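Local coordinates for putative transcriptional regulator (Clostridium difficile, PDB 3QI7), which is of unknown function but has a fold like that of the periplasmic binding proteins and is probably a lipoprotein that binds a small ligand, perhaps a sugar, at residues S349-L354 with Q362-S367; I117-G122 with V134-S139; I315-E320 with D335-F340. All coordinates share one frame; numbering follows the deposited sequence.

Contacts 1 and 2 belong to one mixed beta sheet, where strand 361-370 of contact 1 lies beside strand 134-137 of contact 2; Q362 N and V364 N probably donate to N135 O and G137 O. Contact 2, parallel and almost wholly buried, keeps polar groups inside by pairing them with one another and with a water. Contact 1 is an antiparallel hairpin, partly buried, with apolar packing on the face of F351. Contact 3 lies farthest out, its centre about 17 Å from that of the chain, and joins two helices without a direct hydrogen bond. It touches both others: E338 OE2 probably accepts from F351 N, and I117 packs on A318.

Contact 1 of 3, residues S349-L354 with Q362-S367; sequences SEFTPL and QSVILS
Strands 349-353 and 362-366 form the C-terminal beta hairpin of a periplasmic-binding-protein-like fold, in antiparallel register. E350-I365 and T352-S363 are its hydrogen-bonded pairs. E350 N reaches I365 O over 3.0 Å, nearly along the C=O axis, whereas S363 N approaches T352 O from 25° above the carbonyl plane.

F351 carries the packing on the face it shares with V364 and Q362. Its CG stands anti to the carbonyl carbon (chi1 -75°), beside the backbone N. F351 CB lies 3.7 Å from Q362 OE1, and F351 CD2 then passes Q362 CB at the ring edge. Farther out the ring settles over V364, its partner in a non-hydrogen-bonded pair: F351 CE2 is 3.8 Å from V364 CB, and F351 CZ is as close to V364 CG2. V364 CB makes the CH-pi contact, over the ring face and 3.9 Å from the F351 ring centroid. L313 of helix 306-324 also touches F351.

A bend at chi2 (-80°) lays the Q362 amide along P353, with Q362 NE2 3.5 Å from P353 CB and hydrogen-bonded to Y359 O. On the face of T352 and S363, a water donates to T352 O at 2.8 Å and lies 2.6 Å from S363 OG.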
# COMPACT_ATOMS: atom_id res chain seq x y z
N SER A 349 9.66 8.58 5.23
CA SER A 349 8.33 8.69 4.69
C SER A 349 7.94 10.17 4.58
O SER A 349 8.58 11.01 5.17
CB SER A 349 7.33 8.00 5.66
OG SER A 349 7.27 8.64 6.94
N GLU A 350 6.89 10.46 3.85
CA GLU A 350 6.31 11.80 3.86
C GLU A 350 4.80 11.69 3.93
O GLU A 350 4.17 11.00 3.12
CB GLU A 350 6.74 12.62 2.63
CG GLU A 350 6.29 14.11 2.64
CD GLU A 350 6.54 14.82 1.30
OE1 GLU A 350 7.48 14.42 0.59
OE2 GLU A 350 5.81 15.77 0.94
N PHE A 351 4.22 12.40 4.91
CA PHE A 351 2.79 12.40 5.18
C PHE A 351 2.20 13.77 4.84
O PHE A 351 2.79 14.81 5.17
CB PHE A 351 2.50 12.10 6.67
CG PHE A 351 2.68 10.65 7.06
CD1 PHE A 351 3.96 10.11 7.27
CD2 PHE A 351 1.59 9.83 7.28
CE1 PHE A 351 4.12 8.78 7.63
CE2 PHE A 351 1.76 8.49 7.64
CZ PHE A 351 3.02 7.98 7.82
N THR A 352 1.05 13.77 4.19
CA THR A 352 0.41 14.99 3.72
C THR A 352 -1.07 15.02 4.12
O THR A 352 -1.78 14.07 3.82
CB THR A 352 0.50 15.03 2.17
OG1 THR A 352 1.86 14.91 1.77
CG2 THR A 352 -0.10 16.34 1.62
N PRO A 353 -1.55 16.10 4.78
CA PRO A 353 -2.97 16.06 5.10
C PRO A 353 -3.87 16.18 3.85
O PRO A 353 -3.48 16.80 2.86
CB PRO A 353 -3.16 17.28 6.04
CG PRO A 353 -2.07 18.23 5.66
CD PRO A 353 -0.89 17.28 5.36
N LEU A 354 -5.08 15.63 3.92
CA LEU A 354 -6.07 15.76 2.82
C LEU A 354 -6.35 17.22 2.45
O LEU A 354 -6.32 17.57 1.29
CB LEU A 354 -7.38 15.07 3.18
CG LEU A 354 -8.46 14.97 2.09
CD1 LEU A 354 -7.93 14.19 0.85
CD2 LEU A 354 -9.69 14.31 2.67
N GLN A 362 -4.40 11.48 6.45
CA GLN A 362 -3.02 11.73 6.07
C GLN A 362 -2.62 10.72 5.02
O GLN A 362 -2.84 9.53 5.23
CB GLN A 362 -2.10 11.60 7.29
CG GLN A 362 -2.28 12.75 8.33
CD GLN A 362 -1.56 14.04 7.98
OE1 GLN A 362 -0.59 14.03 7.22
NE2 GLN A 362 -1.99 15.17 8.60
N SER A 363 -2.13 11.19 3.87
CA SER A 363 -1.68 10.26 2.85
C SER A 363 -0.19 10.13 3.01
O SER A 363 0.45 11.05 3.53
CB SER A 363 -2.08 10.71 1.45
OG SER A 363 -1.44 11.90 1.09
N VAL A 364 0.36 9.01 2.57
CA VAL A 364 1.77 8.72 2.80
C VAL A 364 2.43 8.21 1.53
O VAL A 364 1.80 7.51 0.75
CB VAL A 364 1.97 7.69 3.98
CG1 VAL A 364 1.11 6.48 3.83
CG2 VAL A 364 3.44 7.27 4.15
N ILE A 365 3.69 8.59 1.33
CA ILE A 365 4.55 8.02 0.30
C ILE A 365 5.79 7.59 1.06
O ILE A 365 6.31 8.37 1.84
CB ILE A 365 5.00 9.06 -0.79
CG1 ILE A 365 3.80 9.63 -1.56
CG2 ILE A 365 6.05 8.43 -1.77
CD1 ILE A 365 3.00 8.63 -2.37
N LEU A 366 6.24 6.37 0.85
CA LEU A 366 7.47 5.90 1.53
C LEU A 366 8.71 6.33 0.75
O LEU A 366 8.63 6.59 -0.44
CB LEU A 366 7.46 4.37 1.66
CG LEU A 366 6.31 3.86 2.51
CD1 LEU A 366 6.32 2.31 2.54
CD2 LEU A 366 6.41 4.45 3.93
N SER A 367 9.84 6.39 1.44
CA SER A 367 11.12 6.66 0.82
C SER A 367 11.43 5.61 -0.21
O SER A 367 11.01 4.47 -0.11
CB SER A 367 12.27 6.72 1.82
OG SER A 367 12.26 7.96 2.49
O HOH W 1 -3.38 13.64 1.53

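Contact 2 of 3, residues I117-G122 with V134-S139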
# COMPACT_ATOMS: atom_id res chain seq x y z
N ILE A 117 -9.58 3.70 13.16
CA ILE A 117 -8.52 4.02 12.22
C ILE A 117 -8.78 3.28 10.90
O ILE A 117 -8.97 2.05 10.90
CB ILE A 117 -7.13 3.58 12.77
CG1 ILE A 117 -6.91 4.08 14.20
CG2 ILE A 117 -5.99 4.01 11.81
CD1 ILE A 117 -5.56 3.79 14.75
N SER A 118 -8.85 4.03 9.81
CA SER A 118 -8.87 3.46 8.47
C SER A 118 -7.40 3.36 8.00
O SER A 118 -6.58 4.30 8.18
CB SER A 118 -9.76 4.29 7.51
OG SER A 118 -9.25 5.62 7.29
N ALA A 119 -7.06 2.23 7.40
CA ALA A 119 -5.70 1.96 7.02
C ALA A 119 -5.50 0.89 5.90
O ALA A 119 -4.82 -0.11 6.09
CB ALA A 119 -4.91 1.62 8.27
N PRO A 120 -6.08 1.11 4.70
CA PRO A 120 -6.98 2.19 4.31
C PRO A 120 -8.42 1.71 4.36
O PRO A 120 -8.67 0.57 4.72
CB PRO A 120 -6.58 2.43 2.83
CG PRO A 120 -6.37 0.97 2.30
CD PRO A 120 -5.76 0.23 3.55
N MSE A 121 -9.37 2.60 4.07
CA MSE A 121 -10.73 2.18 3.69
C MSE A 121 -11.06 2.80 2.31
O MSE A 121 -10.45 3.80 1.91
CB MSE A 121 -11.75 2.57 4.75
CG MSE A 121 -11.74 1.61 5.97
SE MSE A 121 -12.75 2.29 7.51
CE MSE A 121 -14.58 2.27 6.79
N GLY A 122 -12.01 2.21 1.59
CA GLY A 122 -12.30 2.62 0.24
C GLY A 122 -13.36 3.70 0.14
O GLY A 122 -13.67 4.15 -0.96
N VAL A 134 -8.76 8.44 12.88
CA VAL A 134 -7.47 8.55 12.15
C VAL A 134 -7.59 7.81 10.83
O VAL A 134 -8.12 6.70 10.79
CB VAL A 134 -6.29 7.95 12.96
CG1 VAL A 134 -4.96 8.11 12.20
CG2 VAL A 134 -6.21 8.62 14.34
N ASN A 135 -7.19 8.48 9.76
CA ASN A 135 -7.32 7.98 8.40
C ASN A 135 -5.99 8.05 7.67
O ASN A 135 -5.40 9.11 7.55
CB ASN A 135 -8.41 8.75 7.67
CG ASN A 135 -9.75 8.63 8.36
OD1 ASN A 135 -10.41 7.59 8.26
ND2 ASN A 135 -10.14 9.66 9.14
N LEU A 136 -5.53 6.89 7.21
CA LEU A 136 -4.26 6.73 6.54
C LEU A 136 -4.53 6.12 5.19
O LEU A 136 -5.35 5.20 5.07
CB LEU A 136 -3.40 5.77 7.33
CG LEU A 136 -3.16 6.11 8.81
CD1 LEU A 136 -2.41 4.92 9.50
CD2 LEU A 136 -2.41 7.41 8.94
N GLY A 137 -3.90 6.66 4.16
CA GLY A 137 -4.15 6.21 2.81
C GLY A 137 -3.08 6.68 1.85
O GLY A 137 -2.01 7.15 2.25
N VAL A 138 -3.39 6.54 0.57
CA VAL A 138 -2.50 6.98 -0.48
C VAL A 138 -3.24 7.94 -1.40
O VAL A 138 -4.43 7.76 -1.66
CB VAL A 138 -1.97 5.79 -1.29
CG1 VAL A 138 -1.14 4.87 -0.38
CG2 VAL A 138 -3.10 5.03 -1.96
N SER A 139 -2.53 8.96 -1.87
CA SER A 139 -3.07 9.92 -2.83
C SER A 139 -2.53 9.56 -4.21
O SER A 139 -1.31 9.51 -4.41
CB SER A 139 -2.66 11.34 -2.42
OG SER A 139 -2.68 12.23 -3.53
O HOH W 2 -8.08 5.41 4.67
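Strand 115-118, helix 125-131 and strand 134-137 make up a beta-alpha-beta unit of the Rossmann-like architecture seen in periplasmic binding proteins, and this contact is the parallel pairing of its two strands. I117 stands beside V134 and S118 beside N135.

S118 takes part in two backbone hydrogen bonds, one as donor and one as acceptor. Its N donates to V134 O at 2.9 Å, in the carbonyl plane, while its O accepts from L136 N at 3.0 Å, with that donor 33° out of the plane. A CA-H...O contact from I117 CA to V134 O (3.1 Å) accompanies them. Past S118, P120, entered through a cis peptide bond, continues with a CA-H...O contact to L136 O.

Apolar packing lies on the face of I117 and V134, whose side chains run side by side, I117 CG1 4.1 Å from V134 CB. L136 CD1 adds looser contacts with I117 CG2 and A119 CB. Beyond them, I117 and A119 pack on A314 of helix 306-324, which lies against this part of the sheet.

The buried polar cluster is on the face of S118 and N135. S118 OG sits between its own backbone N and carbonyl carbon (chi1 65°) and gives its proton to a lone pair of N135 OD1, a very short bond of 2.5 Å. N135 ND2 donates to V132 O and N360 O, so the amide is held at both ends and its orientation is fixed. One water ties this cluster to the loop after S118: it accepts from M121 N and donates to S118 OG (2.9 Å) and L136 O (2.8 Å).

Contact 3 of 3, residues I315-E320 with D335-F340; sequences IYLATE and DYLEAF
With CG anti to the backbone N (chi1 -167°), F340 extends from helix 334-345 straight at helix 306-324; Y336, one turn earlier, has the same first torsion and reaches out alongside. From the other helix, E320 also starts with CG anti to its backbone N (chi1 176°), which runs CB and CG past the F340 ring; the bend at chi2 then turns the carboxylate. The axes of segments 315-320 and 335-340 run at 108° to each other and come no nearer than 12.1 Å; long side chains bridge the gap.

The F340 ring is gripped from several directions. L317 CD1 lies over one face, 4.2 Å from the F340 ring centroid, as a CH-pi contact. At the rim, F340 CZ meets Y316 O near the ring plane (3.5 Å) and F340 CE2 meets Y316 CB at 3.7 Å. The same L317 CD1 also touches the edge of the Y336 ring, 4.0 Å from Y336 CE1, while L317 CD2 crosses to L337 CD2 at 3.7 Å. L317 thus fits among three residues of the opposing helix.

Polar groups meet through water. One molecule donates to E320 OE2 at 3.0 Å and lies 2.5 Å from Y336 OH, in the plane of the ring. With R344 only a long, weak ion-pair partner of E320 OE1, this bridge probably helps to stabilise the carboxylate's negative charge, while the helices themselves are held together by apolar and CH-pi packing.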
# COMPACT_ATOMS: atom_id res chain seq x y z
N ILE A 315 -1.79 -0.30 13.47
CA ILE A 315 -1.77 -1.09 14.73
C ILE A 315 -0.83 -0.45 15.79
O ILE A 315 -1.21 -0.32 16.96
CB ILE A 315 -1.39 -2.56 14.45
CG1 ILE A 315 -2.50 -3.23 13.62
CG2 ILE A 315 -1.16 -3.34 15.77
CD1 ILE A 315 -2.02 -4.43 12.85
N TYR A 316 0.38 -0.08 15.39
CA TYR A 316 1.35 0.53 16.29
C TYR A 316 0.83 1.85 16.85
O TYR A 316 1.04 2.15 18.02
CB TYR A 316 2.70 0.79 15.59
CG TYR A 316 3.60 -0.43 15.39
CD1 TYR A 316 3.81 -1.35 16.40
CD2 TYR A 316 4.24 -0.63 14.21
CE1 TYR A 316 4.66 -2.47 16.21
CE2 TYR A 316 5.07 -1.72 14.00
CZ TYR A 316 5.28 -2.64 15.00
OH TYR A 316 6.10 -3.71 14.74
N LEU A 317 0.15 2.63 16.01
CA LEU A 317 -0.41 3.91 16.42
C LEU A 317 -1.53 3.70 17.43
O LEU A 317 -1.58 4.39 18.46
CB LEU A 317 -0.96 4.66 15.19
CG LEU A 317 -0.96 6.18 15.11
CD1 LEU A 317 0.33 6.82 15.65
CD2 LEU A 317 -1.19 6.54 13.63
N ALA A 318 -2.46 2.80 17.10
CA ALA A 318 -3.56 2.49 18.01
C ALA A 318 -3.01 2.09 19.39
O ALA A 318 -3.43 2.61 20.41
CB ALA A 318 -4.45 1.37 17.45
N THR A 319 -2.07 1.16 19.42
CA THR A 319 -1.44 0.72 20.68
C THR A 319 -0.84 1.90 21.48
O THR A 319 -1.05 2.03 22.70
CB THR A 319 -0.37 -0.35 20.40
OG1 THR A 319 -1.01 -1.46 19.75
CG2 THR A 319 0.33 -0.82 21.69
N GLU A 320 -0.10 2.76 20.79
CA GLU A 320 0.53 3.90 21.44
C GLU A 320 -0.53 4.84 21.97
O GLU A 320 -0.40 5.41 23.07
CB GLU A 320 1.42 4.63 20.43
CG GLU A 320 2.10 5.91 20.94
CD GLU A 320 3.32 5.66 21.81
OE1 GLU A 320 3.83 4.53 21.80
OE2 GLU A 320 3.76 6.62 22.49
N ASP A 335 4.86 15.64 10.91
CA ASP A 335 6.12 15.46 11.67
C ASP A 335 6.01 14.35 12.71
O ASP A 335 6.92 13.51 12.83
CB ASP A 335 6.59 16.76 12.35
CG ASP A 335 7.13 17.80 11.35
OD1 ASP A 335 7.54 17.43 10.21
OD2 ASP A 335 7.13 19.00 11.72
N TYR A 336 4.89 14.29 13.41
CA TYR A 336 4.66 13.22 14.36
C TYR A 336 4.67 11.84 13.70
O TYR A 336 5.34 10.92 14.16
CB TYR A 336 3.34 13.45 15.12
CG TYR A 336 3.11 12.38 16.14
CD1 TYR A 336 2.55 11.16 15.78
CD2 TYR A 336 3.51 12.55 17.47
CE1 TYR A 336 2.38 10.15 16.70
CE2 TYR A 336 3.34 11.55 18.40
CZ TYR A 336 2.78 10.34 18.00
OH TYR A 336 2.59 9.33 18.89
N LEU A 337 3.94 11.71 12.60
CA LEU A 337 3.81 10.41 11.92
C LEU A 337 5.10 9.97 11.21
O LEU A 337 5.43 8.76 11.19
CB LEU A 337 2.63 10.48 10.94
CG LEU A 337 1.26 10.61 11.58
CD1 LEU A 337 0.23 11.13 10.58
CD2 LEU A 337 0.85 9.28 12.21
N GLU A 338 5.85 10.92 10.68
CA GLU A 338 7.16 10.63 10.10
C GLU A 338 8.15 10.16 11.17
O GLU A 338 8.87 9.16 10.97
CB GLU A 338 7.69 11.84 9.31
CG GLU A 338 6.86 12.05 8.05
CD GLU A 338 7.11 13.38 7.34
OE1 GLU A 338 8.22 13.97 7.49
OE2 GLU A 338 6.18 13.80 6.63
N ALA A 339 8.19 10.85 12.30
CA ALA A 339 9.10 10.43 13.38
C ALA A 339 8.70 9.04 13.91
O ALA A 339 9.58 8.20 14.17
CB ALA A 339 9.14 11.49 14.52
N PHE A 340 7.40 8.81 14.09
CA PHE A 340 6.87 7.52 14.58
C PHE A 340 7.21 6.41 13.58
O PHE A 340 7.61 5.32 14.00
CB PHE A 340 5.37 7.62 14.80
CG PHE A 340 4.77 6.48 15.60
CD1 PHE A 340 5.01 6.35 16.95
CD2 PHE A 340 3.95 5.53 14.97
CE1 PHE A 340 4.45 5.29 17.69
CE2 PHE A 340 3.38 4.46 15.71
CZ PHE A 340 3.61 4.36 17.05
O HOH W 3 3.42 9.32 21.20